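D-galactonate dehydratase family member RspA (Pantoea ananatis, PDB 3T6C) has low magnesium-dependent D-gluconate dehydratase activity in vitro, turning D-gluconate into 2-dehydro-3-deoxy-D-gluconate, but probably plays no significant part in gluconate breakdown in vivo. Local coordinates at residues A129-V133 and Y134-G138; P308-N312 and K313-Y317; L36-G40 and G41-V45. All blocks are in the same frame, centred on the assembly; numbering follows the deposited sequence.

Contact 1: A129-V133 and Y134-G138; sequences AGLPV and YELLG
Pro132 lies against the ring of Tyr134 in a CH-pi contact on the tightly packed side of this turn: CB stands over one face, 3.6 Å from the ring centroid, while CG reaches across to the hydroxyl end. The phenol folds back over the proline because Tyr134 CG sits between its own backbone N and carbonyl carbon (chi1 66°). A proline suits the place, since its stiff ring offers C-H groups to the aromatic face and it has no backbone N-H that would need a partner. Just beyond it begins the short helix 133-136, where Glu135 N bonds to Pro132 O at 2.9 Å. Val133 O receives two weak bonds, from Leu136 N and Leu137 N, and Val133 CG1 lies beside Leu137 CD1, 3.8 Å away. Upstream, Gly130 closes helix 108-129 as the C-prime residue of a Schellman motif, its positive phi well suited to glycine. Contacts are looser on this side: Leu131 CD1 is 4.1 Å from Leu136 CD2, and Ala129 CB is 4.2 Å from the same methyl. Here the second subunit adds its own Leu136 against Leu136, and partly exposed Glu135 sends OE1 to a salt bridge with Lys125 of that subunit.

Contact 2: P308-N312 and K313-Y317; sequences PLIDN and KLIDY
Lys313 bends at chi2 (-57°) and again at chi4 (-67°), and this double fold turns its amine back over the helix end, where NZ donates to Asp311 O at 3.0 Å from above the carbonyl plane. The amine also hydrogen-bonds to Asn341 OD1 and forms a salt bridge with Glu281 of the third subunit. The backbone here makes a Schellman motif: Lys313, at positive phi, is the C-prime residue, with Leu314 N to Leu309 O at 2.8 Å in the carbonyl plane and Lys313 N to Ile310 O at 3.2 Å, well above the plane of the Ile310 carbonyl. Asn312, the first residue to leave helical angles, suits a helix terminus: its ND2 bonds at 2.9 Å to Pro308 O, which its own backbone N also uses, so two donors grip one carbonyl. Leucine and isoleucine side chains cover the turn with an apolar layer. Leu309 CD2 meets Leu314 CD1 at 3.9 Å, the two crossing at about a right angle, and Leu309 CD1 touches Ile315 CG2 at 4.0 Å. Around this cluster, Leu309 and Leu314 lean on Leu283 of helix 283-289, Ile310 packs on helix 328-340, and Ile315 rests on Met296 of strand 294-296, while the chain runs on into strand 317-318.

Contact 3: L36-G40 and G41-V45; sequences LTAPG and GIDLV
Gly41 N donates to Ala38 O at 3.1 Å, closing a type I turn with Pro39 and Gly40 at its central positions. Proline suits the first of these, where phi near -70° is wanted. At Gly41 itself phi is positive, and a CB would be jammed against Gly40 O, so the position calls for glycine.

Ile42 comes next, and its carbonyl faces back across the turn. A water bridges there, donating to Ile42 O at 2.7 Å and accepting from Gly40 N, which gives both backbone groups a partner. The same oxygen takes a CA-H contact from Ala38. The isoleucine side chain leans on Thr65 and on Asp352, a substrate-binding residue.

Asp43 brings OD1 to 3.6 Å from Ala38 CB. Its carboxylate is held from outside, OD1 by Glu421 N and OD2 by Gly422 N.

With Leu44 the strand pairing begins. It forms a hydrogen-bonded antiparallel pair with Thr37, Leu44 N to Thr37 O at 2.9 Å and Thr37 N to Leu44 O at 3.2 Å. Leu44 CD1 meets Pro39 CD at 4.0 Å, and Leu383 of helix 381-386 packs against both residues.

Val45 forms a non-hydrogen-bonded antiparallel pair with Leu36. With Leu36 CG anti to its carbonyl carbon (chi1 -62°), the leucine lies alongside the valine, and its CD2 rests against both Val45 branches, 3.7 Å from CG2 and 3.8 Å from CG1; both side chains touch helix 68-83.

Together these residues form the tip of the beta hairpin of strands 29-37 and 44-51 in the N-terminal domain. In enolase-superfamily enzymes that domain caps the barrel's active site, and the position of Ile42, its side chain about 7 Å from bound D-gluconate, is consistent with that role.

How the contacts relate
Contacts 1 and 3 are mostly buried, contact 2 only partly so. Contacts 1 and 2 both include a helix ending built on a Schellman motif, yet glycine supplies the positive phi in one and lysine in the other. Both also reach the second subunit, contact 1 through apolar packing and Glu135, contact 2 through Asp311 and Lys313. Contact 3 touches no other chain; paired strand amides and a bridging water replace the capping bonds. It shares the N-terminal domain range with contact 1, but their nearest atoms are about 16 Å apart. Across the chain's centre, contact 2 belongs to the barrel domain, where the Ile315 side chain lies about 7 Å from that of substrate-binding Arg319.

Contact 1: A129-V133 and Y134-G138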
ATOM      1  N   ALA A 129      13.992 -42.001  22.141  1.00 10.55           N
ATOM      2  CA  ALA A 129      14.222 -41.146  23.295  1.00 12.07           C
ATOM      3  C   ALA A 129      13.580 -41.674  24.563  1.00 14.78           C
ATOM      4  O   ALA A 129      13.875 -41.164  25.667  1.00 13.99           O
ATOM      5  CB  ALA A 129      13.664 -39.722  23.039  1.00 10.24           C
ATOM      6  N   GLY A 130      12.629 -42.609  24.422  1.00 11.47           N
ATOM      7  CA  GLY A 130      11.809 -42.999  25.565  1.00 12.19           C
ATOM      8  C   GLY A 130      10.831 -41.919  26.040  1.00  9.60           C
ATOM      9  O   GLY A 130      10.463 -41.907  27.227  1.00 13.36           O
ATOM     10  N   LEU A 131      10.381 -41.037  25.137  1.00 12.20           N
ATOM     11  CA  LEU A 131       9.552 -39.894  25.507  1.00  9.75           C
ATOM     12  C   LEU A 131       8.420 -39.758  24.491  1.00 10.80           C
ATOM     13  O   LEU A 131       8.637 -40.029  23.307  1.00 10.24           O
ATOM     14  CB  LEU A 131      10.404 -38.603  25.429  1.00 11.17           C
ATOM     15  CG  LEU A 131      11.448 -38.440  26.535  1.00 11.56           C
ATOM     16  CD1 LEU A 131      12.293 -37.183  26.225  1.00 16.19           C
ATOM     17  CD2 LEU A 131      10.882 -38.411  27.957  1.00 15.13           C
ATOM     18  N   PRO A 132       7.235 -39.271  24.943  1.00 11.94           N
ATOM     19  CA  PRO A 132       6.182 -38.885  24.001  1.00 10.36           C
ATOM     20  C   PRO A 132       6.672 -37.799  23.051  1.00 11.63           C
ATOM     21  O   PRO A 132       7.505 -36.980  23.456  1.00  9.88           O
ATOM     22  CB  PRO A 132       5.117 -38.265  24.920  1.00 10.93           C
ATOM     23  CG  PRO A 132       5.291 -39.010  26.278  1.00 11.49           C
ATOM     24  CD  PRO A 132       6.822 -39.051  26.351  1.00 12.09           C
ATOM     25  N   VAL A 133       6.143 -37.779  21.830  1.00  9.79           N
ATOM     26  CA  VAL A 133       6.490 -36.711  20.887  1.00  8.22           C
ATOM     27  C   VAL A 133       6.189 -35.343  21.515  1.00 10.73           C
ATOM     28  O   VAL A 133       6.997 -34.431  21.343  1.00 10.99           O
ATOM     29  CB  VAL A 133       5.752 -36.886  19.561  1.00 10.04           C
ATOM     30  CG1 VAL A 133       5.882 -35.638  18.682  1.00 12.12           C
ATOM     31  CG2 VAL A 133       6.377 -38.105  18.780  1.00 10.36           C
ATOM     32  N   TYR A 134       5.093 -35.170  22.264  1.00  9.96           N
ATOM     33  CA  TYR A 134       4.875 -33.826  22.899  1.00  8.36           C
ATOM     34  C   TYR A 134       6.006 -33.384  23.782  1.00 12.42           C
ATOM     35  O   TYR A 134       6.196 -32.178  23.964  1.00 10.34           O
ATOM     36  CB  TYR A 134       3.509 -33.749  23.625  1.00  8.95           C
ATOM     37  CG  TYR A 134       3.346 -34.645  24.818  1.00  9.91           C
ATOM     38  CD1 TYR A 134       3.968 -34.357  26.023  1.00 10.20           C
ATOM     39  CD2 TYR A 134       2.506 -35.757  24.749  1.00  9.90           C
ATOM     40  CE1 TYR A 134       3.821 -35.183  27.093  1.00  9.74           C
ATOM     41  CE2 TYR A 134       2.303 -36.580  25.831  1.00 10.09           C
ATOM     42  CZ  TYR A 134       2.973 -36.297  26.990  1.00 10.67           C
ATOM     43  OH  TYR A 134       2.810 -37.109  28.079  1.00 13.56           O
ATOM     44  N   GLU A 135       6.752 -34.328  24.379  1.00 11.00           N
ATOM     45  CA  GLU A 135       7.899 -33.929  25.189  1.00 11.38           C
ATOM     46  C   GLU A 135       9.050 -33.425  24.355  1.00 11.26           C
ATOM     47  O   GLU A 135       9.853 -32.626  24.832  1.00 12.73           O
ATOM     48  CB  GLU A 135       8.410 -35.065  26.078  1.00 13.40           C
ATOM     49  CG  GLU A 135       7.397 -35.472  27.102  1.00 11.52           C
ATOM     50  CD  GLU A 135       7.186 -34.509  28.247  1.00 16.41           C
ATOM     51  OE1 GLU A 135       7.666 -33.359  28.206  1.00 14.60           O
ATOM     52  OE2 GLU A 135       6.557 -34.922  29.258  1.00 15.92           O
ATOM     53  N   LEU A 136       9.170 -33.910  23.109  1.00 10.53           N
ATOM     54  CA  LEU A 136      10.237 -33.398  22.218  1.00 12.74           C
ATOM     55  C   LEU A 136       9.948 -32.009  21.656  1.00 13.55           C
ATOM     56  O   LEU A 136      10.857 -31.287  21.267  1.00 17.49           O
ATOM     57  CB  LEU A 136      10.386 -34.346  21.045  1.00 14.31           C
ATOM     58  CG  LEU A 136      10.549 -35.805  21.432  1.00 18.22           C
ATOM     59  CD1 LEU A 136      10.630 -36.643  20.128  1.00 17.45           C
ATOM     60  CD2 LEU A 136      11.782 -36.015  22.297  1.00 21.35           C
ATOM     61  N   LEU A 137       8.669 -31.658  21.578  1.00 12.39           N
ATOM     62  CA  LEU A 137       8.159 -30.442  20.944  1.00 13.91           C
ATOM     63  C   LEU A 137       8.006 -29.240  21.882  1.00 16.71           C
ATOM     64  O   LEU A 137       7.424 -28.242  21.487  1.00 16.52           O
ATOM     65  CB  LEU A 137       6.837 -30.675  20.203  1.00 12.68           C
ATOM     66  CG  LEU A 137       6.906 -31.720  19.094  1.00 15.11           C
ATOM     67  CD1 LEU A 137       5.536 -31.867  18.534  1.00 15.11           C
ATOM     68  CD2 LEU A 137       7.884 -31.328  18.009  1.00 17.84           C
ATOM     69  N   GLY A 138       8.528 -29.348  23.093  1.00 14.65           N
ATOM     70  CA  GLY A 138       8.407 -28.323  24.114  1.00 16.68           C
ATOM     71  C   GLY A 138       7.738 -28.731  25.403  1.00 15.13           C
ATOM     72  O   GLY A 138       7.825 -27.988  26.354  1.00 12.94           O
TER

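Contact 2: P308-N312 and K313-Y317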
ATOM      1  N   PRO A 308      -0.183 -16.084   3.561  1.00  9.24           N
ATOM      2  CA  PRO A 308      -0.680 -14.710   3.492  1.00 11.95           C
ATOM      3  C   PRO A 308      -1.817 -14.474   4.486  1.00 10.90           C
ATOM      4  O   PRO A 308      -1.967 -13.347   5.015  1.00 10.77           O
ATOM      5  CB  PRO A 308      -1.173 -14.575   2.031  1.00 15.01           C
ATOM      6  CG  PRO A 308      -0.406 -15.659   1.292  1.00 13.92           C
ATOM      7  CD  PRO A 308      -0.260 -16.774   2.255  1.00 10.34           C
ATOM      8  N   LEU A 309      -2.600 -15.503   4.784  1.00  9.90           N
ATOM      9  CA  LEU A 309      -3.739 -15.264   5.671  1.00 10.22           C
ATOM     10  C   LEU A 309      -3.216 -15.033   7.073  1.00 10.19           C
ATOM     11  O   LEU A 309      -3.741 -14.163   7.805  1.00 11.93           O
ATOM     12  CB  LEU A 309      -4.654 -16.476   5.730  1.00  9.34           C
ATOM     13  CG  LEU A 309      -5.358 -16.834   4.411  1.00 13.17           C
ATOM     14  CD1 LEU A 309      -6.429 -17.897   4.618  1.00 10.30           C
ATOM     15  CD2 LEU A 309      -5.885 -15.697   3.635  1.00 16.96           C
ATOM     16  N   ILE A 310      -2.173 -15.776   7.438  1.00  8.76           N
ATOM     17  CA  ILE A 310      -1.652 -15.662   8.806  1.00  8.08           C
ATOM     18  C   ILE A 310      -0.886 -14.344   8.912  1.00 11.20           C
ATOM     19  O   ILE A 310      -1.071 -13.581   9.876  1.00 10.68           O
ATOM     20  CB  ILE A 310      -0.808 -16.876   9.162  1.00  8.83           C
ATOM     21  CG1 ILE A 310      -1.700 -18.135   9.242  1.00  9.14           C
ATOM     22  CG2 ILE A 310      -0.104 -16.625  10.523  1.00 12.26           C
ATOM     23  CD1 ILE A 310      -0.847 -19.446   9.300  1.00 12.01           C
ATOM     24  N   ASP A 311      -0.062 -14.023   7.914  1.00 10.52           N
ATOM     25  CA  ASP A 311       0.722 -12.778   7.915  1.00  9.88           C
ATOM     26  C   ASP A 311      -0.135 -11.555   8.079  1.00 10.18           C
ATOM     27  O   ASP A 311       0.252 -10.638   8.781  1.00 11.77           O
ATOM     28  CB  ASP A 311       1.457 -12.629   6.554  1.00  9.07           C
ATOM     29  CG  ASP A 311       2.782 -13.359   6.526  1.00 18.15           C
ATOM     30  OD1 ASP A 311       3.401 -13.539   7.607  1.00 19.08           O
ATOM     31  OD2 ASP A 311       3.232 -13.659   5.412  1.00 18.99           O
ATOM     32  N   ASN A 312      -1.278 -11.559   7.418  1.00 10.28           N
ATOM     33  CA  ASN A 312      -2.163 -10.396   7.341  1.00 11.70           C
ATOM     34  C   ASN A 312      -3.297 -10.411   8.382  1.00 10.60           C
ATOM     35  O   ASN A 312      -4.221  -9.567   8.345  1.00  9.40           O
ATOM     36  CB  ASN A 312      -2.641 -10.181   5.911  1.00 10.42           C
ATOM     37  CG  ASN A 312      -1.516  -9.785   5.010  1.00 16.30           C
ATOM     38  OD1 ASN A 312      -0.986  -8.668   5.138  1.00 20.26           O
ATOM     39  ND2 ASN A 312      -1.121 -10.674   4.117  1.00 15.21           N
ATOM     40  N   LYS A 313      -3.244 -11.362   9.311  1.00  9.79           N
ATOM     41  CA  LYS A 313      -4.233 -11.417  10.403  1.00  8.26           C
ATOM     42  C   LYS A 313      -5.646 -11.632   9.847  1.00  6.94           C
ATOM     43  O   LYS A 313      -6.633 -11.070  10.370  1.00 10.02           O
ATOM     44  CB  LYS A 313      -4.185 -10.155  11.298  1.00  8.75           C
ATOM     45  CG  LYS A 313      -2.739  -9.687  11.625  1.00  9.35           C
ATOM     46  CD  LYS A 313      -1.883 -10.748  12.296  1.00  8.82           C
ATOM     47  CE  LYS A 313      -0.555 -10.172  12.811  1.00  8.16           C
ATOM     48  NZ  LYS A 313       0.324  -9.742  11.627  1.00 10.88           N
ATOM     49  N   LEU A 314      -5.734 -12.432   8.786  1.00  7.82           N
ATOM     50  CA  LEU A 314      -7.023 -12.615   8.089  1.00  8.90           C
ATOM     51  C   LEU A 314      -7.830 -13.749   8.688  1.00  7.54           C
ATOM     52  O   LEU A 314      -9.000 -13.901   8.364  1.00  9.08           O
ATOM     53  CB  LEU A 314      -6.829 -12.836   6.550  1.00  7.36           C
ATOM     54  CG  LEU A 314      -6.116 -11.624   5.930  1.00  9.60           C
ATOM     55  CD1 LEU A 314      -5.974 -11.911   4.440  1.00 10.92           C
ATOM     56  CD2 LEU A 314      -6.861 -10.289   6.186  1.00 11.72           C
ATOM     57  N   ILE A 315      -7.222 -14.487   9.630  1.00  7.24           N
ATOM     58  CA  ILE A 315      -7.898 -15.580  10.321  1.00  7.16           C
ATOM     59  C   ILE A 315      -7.452 -15.568  11.767  1.00  9.30           C
ATOM     60  O   ILE A 315      -6.448 -14.932  12.123  1.00  8.04           O
ATOM     61  CB  ILE A 315      -7.612 -16.976   9.714  1.00  8.37           C
ATOM     62  CG1 ILE A 315      -6.104 -17.287   9.772  1.00  7.77           C
ATOM     63  CG2 ILE A 315      -8.046 -17.024   8.227  1.00  9.56           C
ATOM     64  CD1 ILE A 315      -5.761 -18.710   9.216  1.00  8.07           C
ATOM     65  N   ASP A 316      -8.277 -16.121  12.620  1.00  8.33           N
ATOM     66  CA  ASP A 316      -7.921 -16.331  14.019  1.00  7.23           C
ATOM     67  C   ASP A 316      -7.542 -17.739  14.400  1.00  8.97           C
ATOM     68  O   ASP A 316      -6.947 -17.954  15.457  1.00  9.15           O
ATOM     69  CB  ASP A 316      -9.101 -15.853  14.851  1.00  7.69           C
ATOM     70  CG  ASP A 316      -9.522 -14.469  14.424  1.00  9.97           C
ATOM     71  OD1 ASP A 316     -10.605 -14.324  13.808  1.00  9.66           O
ATOM     72  OD2 ASP A 316      -8.701 -13.524  14.692  1.00  9.77           O
ATOM     73  N   TYR A 317      -7.893 -18.696  13.521  1.00  7.61           N
ATOM     74  CA  TYR A 317      -7.620 -20.123  13.757  1.00  8.31           C
ATOM     75  C   TYR A 317      -7.219 -20.754  12.470  1.00 10.88           C
ATOM     76  O   TYR A 317      -7.914 -20.616  11.460  1.00  9.90           O
ATOM     77  CB  TYR A 317      -8.891 -20.876  14.265  1.00  8.25           C
ATOM     78  CG  TYR A 317      -9.357 -20.359  15.621  1.00  9.25           C
ATOM     79  CD1 TYR A 317     -10.288 -19.321  15.699  1.00  7.43           C
ATOM     80  CD2 TYR A 317      -8.847 -20.882  16.806  1.00 10.16           C
ATOM     81  CE1 TYR A 317     -10.694 -18.802  16.952  1.00  6.98           C
ATOM     82  CE2 TYR A 317      -9.254 -20.370  18.070  1.00  8.02           C
ATOM     83  CZ  TYR A 317     -10.177 -19.364  18.106  1.00  8.68           C
ATOM     84  OH  TYR A 317     -10.583 -18.846  19.315  1.00 10.11           O
TER

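Contact 3: L36-G40 and G41-V45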
ATOM      1  N   LEU A  36      -4.359 -50.138   4.740  1.00 12.68           N
ATOM      2  CA  LEU A  36      -5.645 -49.507   4.439  1.00 10.65           C
ATOM      3  C   LEU A  36      -6.683 -50.227   5.293  1.00 11.32           C
ATOM      4  O   LEU A  36      -6.899 -51.449   5.172  1.00 15.11           O
ATOM      5  CB  LEU A  36      -6.004 -49.632   2.966  1.00 12.91           C
ATOM      6  CG  LEU A  36      -5.093 -48.990   1.917  1.00 17.85           C
ATOM      7  CD1 LEU A  36      -5.673 -49.103   0.501  1.00 17.56           C
ATOM      8  CD2 LEU A  36      -4.802 -47.603   2.265  1.00 20.80           C
ATOM      9  N   THR A  37      -7.342 -49.467   6.171  1.00 11.14           N
ATOM     10  CA  THR A  37      -8.310 -50.074   7.100  1.00 10.70           C
ATOM     11  C   THR A  37      -9.457 -49.111   7.431  1.00 13.23           C
ATOM     12  O   THR A  37      -9.270 -47.913   7.365  1.00 13.25           O
ATOM     13  CB  THR A  37      -7.582 -50.569   8.415  1.00 10.73           C
ATOM     14  OG1 THR A  37      -8.499 -51.276   9.249  1.00 14.40           O
ATOM     15  CG2 THR A  37      -6.982 -49.424   9.249  1.00 10.86           C
ATOM     16  N   ALA A  38     -10.633 -49.644   7.779  1.00 10.64           N
ATOM     17  CA  ALA A  38     -11.783 -48.788   8.028  1.00 10.42           C
ATOM     18  C   ALA A  38     -12.611 -49.168   9.274  1.00 13.84           C
ATOM     19  O   ALA A  38     -13.801 -49.385   9.148  1.00 15.41           O
ATOM     20  CB  ALA A  38     -12.694 -48.784   6.770  1.00 11.94           C
ATOM     21  N   PRO A  39     -11.992 -49.189  10.461  1.00 11.75           N
ATOM     22  CA  PRO A  39     -12.713 -49.753  11.631  1.00 12.83           C
ATOM     23  C   PRO A  39     -13.843 -48.860  12.097  1.00 16.03           C
ATOM     24  O   PRO A  39     -14.782 -49.353  12.725  1.00 17.05           O
ATOM     25  CB  PRO A  39     -11.616 -49.879  12.714  1.00 12.51           C
ATOM     26  CG  PRO A  39     -10.251 -49.843  11.907  1.00 14.56           C
ATOM     27  CD  PRO A  39     -10.570 -48.886  10.746  1.00 11.60           C
ATOM     28  N   GLY A  40     -13.740 -47.564  11.824  1.00 15.40           N
ATOM     29  CA  GLY A  40     -14.797 -46.615  12.158  1.00 16.28           C
ATOM     30  C   GLY A  40     -15.807 -46.351  11.041  1.00 16.24           C
ATOM     31  O   GLY A  40     -16.675 -45.491  11.171  1.00 19.22           O
ATOM     32  N   GLY A  41     -15.744 -47.126   9.971  1.00 12.42           N
ATOM     33  CA  GLY A  41     -16.657 -46.989   8.851  1.00 13.92           C
ATOM     34  C   GLY A  41     -16.186 -45.956   7.838  1.00 14.98           C
ATOM     35  O   GLY A  41     -16.946 -45.600   6.924  1.00 16.46           O
ATOM     36  N   ILE A  42     -14.933 -45.512   7.986  1.00 13.96           N
ATOM     37  CA  ILE A  42     -14.340 -44.487   7.131  1.00 11.66           C
ATOM     38  C   ILE A  42     -12.962 -44.963   6.725  1.00 12.47           C
ATOM     39  O   ILE A  42     -12.169 -45.407   7.578  1.00 15.04           O
ATOM     40  CB  ILE A  42     -14.239 -43.126   7.856  1.00 12.03           C
ATOM     41  CG1 ILE A  42     -15.645 -42.609   8.154  1.00 15.96           C
ATOM     42  CG2 ILE A  42     -13.518 -42.066   6.967  1.00 13.99           C
ATOM     43  CD1 ILE A  42     -15.645 -41.465   9.085  1.00 18.67           C
ATOM     44  N   ASP A  43     -12.662 -44.892   5.427  1.00 10.35           N
ATOM     45  CA  ASP A  43     -11.384 -45.455   4.949  1.00 11.53           C
ATOM     46  C   ASP A  43     -10.195 -44.639   5.439  1.00 10.15           C
ATOM     47  O   ASP A  43     -10.142 -43.437   5.235  1.00 12.18           O
ATOM     48  CB  ASP A  43     -11.344 -45.496   3.419  1.00 11.19           C
ATOM     49  CG  ASP A  43     -12.375 -46.447   2.815  1.00 15.00           C
ATOM     50  OD1 ASP A  43     -12.935 -47.301   3.542  1.00 15.13           O
ATOM     51  OD2 ASP A  43     -12.563 -46.351   1.585  1.00 14.66           O
ATOM     52  N   LEU A  44      -9.238 -45.325   6.067  1.00  9.62           N
ATOM     53  CA  LEU A  44      -7.989 -44.725   6.589  1.00  9.39           C
ATOM     54  C   LEU A  44      -6.761 -45.231   5.889  1.00  9.85           C
ATOM     55  O   LEU A  44      -6.761 -46.375   5.451  1.00 11.42           O
ATOM     56  CB  LEU A  44      -7.795 -45.107   8.070  1.00 11.29           C
ATOM     57  CG  LEU A  44      -9.034 -44.852   8.944  1.00 10.01           C
ATOM     58  CD1 LEU A  44      -8.750 -45.317  10.365  1.00 11.87           C
ATOM     59  CD2 LEU A  44      -9.405 -43.404   8.946  1.00 10.72           C
ATOM     60  N   VAL A  45      -5.701 -44.399   5.797  1.00  8.89           N
ATOM     61  CA  VAL A  45      -4.391 -44.850   5.293  1.00  9.22           C
ATOM     62  C   VAL A  45      -3.337 -44.680   6.381  1.00 12.05           C
ATOM     63  O   VAL A  45      -3.105 -43.557   6.852  1.00 12.26           O
ATOM     64  CB  VAL A  45      -3.963 -44.036   4.067  1.00 12.26           C
ATOM     65  CG1 VAL A  45      -2.703 -44.640   3.455  1.00 12.51           C
ATOM     66  CG2 VAL A  45      -5.101 -43.996   3.033  1.00 13.73           C
TER
HETATM   67  O   HOH W   1     -12.606 -45.548  10.246  1.00 13.42           O